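Local coordinates for protein spermidine synthase (Thermotoga maritima, PDB 1JQ3) that transfers a propylamine group from decarboxylated S-adenosylmethionine to putrescine, yielding spermidine and methylthioadenosine, and works as a homotetramer, at residues M75-L80 with G102-E107. Residues are numbered along the deposited sequence; the frame is centred on the assembly and turned at random.
Sequences MYHEML and GGTLRE. With AAT (S-adenosyl-1,8-diamino-3-thiooctane), chain E.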
loop_
_atom_site.group_PDB
_atom_site.type_symbol
_atom_site.label_atom_id
_atom_site.label_comp_id
_atom_site.label_asym_id
_atom_site.label_seq_id
_atom_site.Cartn_x
_atom_site.Cartn_y
_atom_site.Cartn_z
ATOM N N MET A 75 -23.638 14.467 2.978
ATOM C CA MET A 75 -23.025 15.761 2.711
ATOM C C MET A 75 -23.145 16.151 1.258
ATOM O O MET A 75 -23.467 17.294 0.930
ATOM C CB MET A 75 -21.547 15.738 3.096
ATOM C CG MET A 75 -21.281 15.434 4.548
ATOM S SD MET A 75 -19.497 15.534 4.885
ATOM C CE MET A 75 -19.420 14.743 6.520
ATOM N N TYR A 76 -22.883 15.169 0.401
ATOM C CA TYR A 76 -22.930 15.340 -1.033
ATOM C C TYR A 76 -24.371 15.429 -1.514
ATOM O O TYR A 76 -24.764 16.432 -2.104
ATOM C CB TYR A 76 -22.196 14.165 -1.711
ATOM C CG TYR A 76 -22.320 14.127 -3.217
ATOM C CD1 TYR A 76 -21.524 14.933 -4.032
ATOM C CD2 TYR A 76 -23.256 13.288 -3.823
ATOM C CE1 TYR A 76 -21.662 14.898 -5.428
ATOM C CE2 TYR A 76 -23.402 13.252 -5.193
ATOM C CZ TYR A 76 -22.605 14.054 -5.990
ATOM O OH TYR A 76 -22.777 13.993 -7.349
ATOM N N HIS A 77 -25.169 14.405 -1.218
ATOM C CA HIS A 77 -26.553 14.384 -1.681
ATOM C C HIS A 77 -27.410 15.542 -1.206
ATOM O O HIS A 77 -28.214 16.069 -1.979
ATOM C CB HIS A 77 -27.194 13.034 -1.379
ATOM C CG HIS A 77 -26.503 11.898 -2.066
ATOM N ND1 HIS A 77 -25.991 10.816 -1.387
ATOM C CD2 HIS A 77 -26.203 11.700 -3.373
ATOM C CE1 HIS A 77 -25.407 9.996 -2.246
ATOM N NE2 HIS A 77 -25.523 10.509 -3.458
ATOM N N GLU A 78 -27.206 15.986 0.030
ATOM C CA GLU A 78 -27.986 17.120 0.527
ATOM C C GLU A 78 -27.617 18.413 -0.173
ATOM O O GLU A 78 -28.493 19.199 -0.495
ATOM C CB GLU A 78 -27.852 17.284 2.038
ATOM C CG GLU A 78 -28.553 16.193 2.816
ATOM C CD GLU A 78 -28.633 16.488 4.298
ATOM O OE1 GLU A 78 -28.377 17.644 4.705
ATOM O OE2 GLU A 78 -28.975 15.566 5.058
ATOM N N MET A 79 -26.330 18.624 -0.455
ATOM C CA MET A 79 -25.931 19.854 -1.132
ATOM C C MET A 79 -26.286 19.857 -2.618
ATOM O O MET A 79 -26.688 20.884 -3.163
ATOM C CB MET A 79 -24.436 20.132 -0.947
ATOM C CG MET A 79 -24.073 20.588 0.463
ATOM S SD MET A 79 -25.071 22.047 1.001
ATOM C CE MET A 79 -24.407 23.305 -0.084
ATOM N N LEU A 80 -26.180 18.702 -3.269
ATOM C CA LEU A 80 -26.493 18.629 -4.690
ATOM C C LEU A 80 -27.989 18.824 -4.933
ATOM O O LEU A 80 -28.381 19.524 -5.867
ATOM C CB LEU A 80 -26.035 17.280 -5.286
ATOM C CG LEU A 80 -26.319 17.069 -6.784
ATOM C CD1 LEU A 80 -25.553 18.071 -7.626
ATOM C CD2 LEU A 80 -25.949 15.639 -7.189
ATOM N N GLY A 102 -29.046 6.197 -5.606
ATOM C CA GLY A 102 -30.330 6.707 -5.138
ATOM C C GLY A 102 -30.329 7.832 -4.109
ATOM O O GLY A 102 -31.397 8.312 -3.737
ATOM N N GLY A 103 -29.155 8.240 -3.641
ATOM C CA GLY A 103 -29.061 9.278 -2.622
ATOM C C GLY A 103 -29.729 10.602 -2.940
ATOM O O GLY A 103 -30.415 11.195 -2.090
ATOM N N THR A 104 -29.493 11.089 -4.153
ATOM C CA THR A 104 -30.069 12.349 -4.604
ATOM C C THR A 104 -31.585 12.211 -4.707
ATOM O O THR A 104 -32.324 13.115 -4.309
ATOM C CB THR A 104 -29.454 12.748 -5.951
ATOM O OG1 THR A 104 -28.058 12.968 -5.768
ATOM C CG2 THR A 104 -30.088 13.998 -6.512
ATOM N N LEU A 105 -32.034 11.069 -5.222
ATOM C CA LEU A 105 -33.464 10.780 -5.339
ATOM C C LEU A 105 -34.089 10.829 -3.945
ATOM O O LEU A 105 -35.142 11.445 -3.741
ATOM C CB LEU A 105 -33.682 9.401 -5.973
ATOM C CG LEU A 105 -35.126 8.880 -5.984
ATOM C CD1 LEU A 105 -36.033 9.812 -6.804
ATOM C CD2 LEU A 105 -35.156 7.466 -6.544
ATOM N N ARG A 106 -33.398 10.242 -2.974
ATOM C CA ARG A 106 -33.890 10.228 -1.601
ATOM C C ARG A 106 -34.103 11.659 -1.082
ATOM O O ARG A 106 -35.143 11.946 -0.482
ATOM C CB ARG A 106 -32.914 9.479 -0.691
ATOM C CG ARG A 106 -33.336 9.406 0.763
ATOM C CD ARG A 106 -32.153 8.973 1.637
ATOM N NE ARG A 106 -31.110 9.988 1.616
ATOM C CZ ARG A 106 -29.806 9.744 1.739
ATOM N NH1 ARG A 106 -29.362 8.501 1.908
ATOM N NH2 ARG A 106 -28.948 10.754 1.702
ATOM N N GLU A 107 -33.144 12.549 -1.346
ATOM C CA GLU A 107 -33.246 13.939 -0.889
ATOM C C GLU A 107 -34.334 14.708 -1.620
ATOM O O GLU A 107 -35.083 15.472 -1.007
ATOM C CB GLU A 107 -31.913 14.675 -1.024
ATOM C CG GLU A 107 -30.781 14.070 -0.196
ATOM C CD GLU A 107 -31.120 13.934 1.288
ATOM O OE1 GLU A 107 -31.733 14.860 1.871
ATOM O OE2 GLU A 107 -30.762 12.900 1.885
HETATM N N AAT E . -24.255 9.725 -5.935
HETATM C CA AAT E . -22.922 9.816 -5.580
HETATM C CB AAT E . -22.088 9.071 -6.514
HETATM C CG AAT E . -22.410 9.421 -7.899
HETATM S SD AAT E . -22.870 7.928 -8.772
HETATM C "C5'" AAT E . -22.777 8.367 -10.519
HETATM C "C4'" AAT E . -23.591 7.477 -11.410
HETATM O "O4'" AAT E . -23.769 8.075 -12.583
HETATM C "C3'" AAT E . -22.953 6.190 -11.688
HETATM O "O3'" AAT E . -23.820 5.254 -11.137
HETATM C "C2'" AAT E . -22.907 6.055 -13.281
HETATM O "O2'" AAT E . -23.118 4.791 -13.888
HETATM C "C1'" AAT E . -23.880 7.168 -13.642
HETATM N N9 AAT E . -23.556 7.950 -14.800
HETATM C C8 AAT E . -22.424 8.023 -15.560
HETATM N N7 AAT E . -22.591 8.269 -16.879
HETATM C C5 AAT E . -23.884 8.343 -17.017
HETATM C C6 AAT E . -24.698 8.608 -18.233
HETATM N N6 AAT E . -24.136 8.831 -19.489
HETATM N N1 AAT E . -26.103 8.642 -18.162
HETATM C C2 AAT E . -26.632 8.413 -16.894
HETATM N N3 AAT E . -25.952 8.163 -15.696
HETATM C C4 AAT E . -24.546 8.138 -15.771
HETATM C C11 AAT E . -21.207 10.050 -8.560
HETATM C C12 AAT E . -20.365 11.211 -8.077
HETATM C C13 AAT E . -19.054 10.773 -7.452
HETATM C C14 AAT E . -17.738 11.429 -7.826
HETATM C C15 AAT E . -16.419 11.009 -7.206
HETATM N N16 AAT E . -15.081 11.452 -7.382
HETATM O O HOH W 1 -29.733 13.184 4.422
#
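The imidazole of His77 lies flat on the first turn of helix 103-108, with Gly103 CA 3.6 Å from the ring centroid and only 5° off the ring normal, a CH-pi contact. That fit needs a glycine at position 103, since a CB there would run into CE1 of the ring. With CG anti to its own carbonyl carbon (chi1 -61°), His77 enters as a knob among Gly103, Thr104, Arg106 and Glu107. At the ring edge, His77 CD2 comes within 3.3 Å of Thr104 OG1, which also packs against Leu80 CD2. Next along this edge, His77 NE2 accepts a hydrogen bond of 2.9 Å from atom N of the bound S-adenosyl-1,8-diamino-3-thiooctane.

Farther from the ligand, Glu107 bends at chi2 and lays its CG 3.7 Å from His77 O. Glu78 CG sits 3.6 Å from Glu107 OE1, and Glu78 OE2 is 4.3 Å from that same oxygen. Arg106 grips Glu107 OE2 side-on, NE and NH2 both donating to it. A water donating to Glu78 OE2 and Glu107 OE2, with Arg106 and Lys110 nearby, probably eases the repulsion; Glu107 OE1 turns to His82 and Lys110, and Glu78 bonds the backbone of Lys272 and Tyr273. An alanine in place of Glu107 would probably leave Arg106 NE and NH2 without their shared acceptor and the bridging water with Glu78 alone.

In the second shell, Glu73 bonds His77 ND1 and forms a salt bridge with Arg106 NH1. Asp170, the inferred proton acceptor, is bonded by Thr104 OG1 and Tyr76 OH. Both helices thus line the site of ligand amine N in this Rossmann-like domain, and the bonds of spermidine-binding His77 are consistent with a ring proton on ND1 and an orientation set by Glu73 and Gly103.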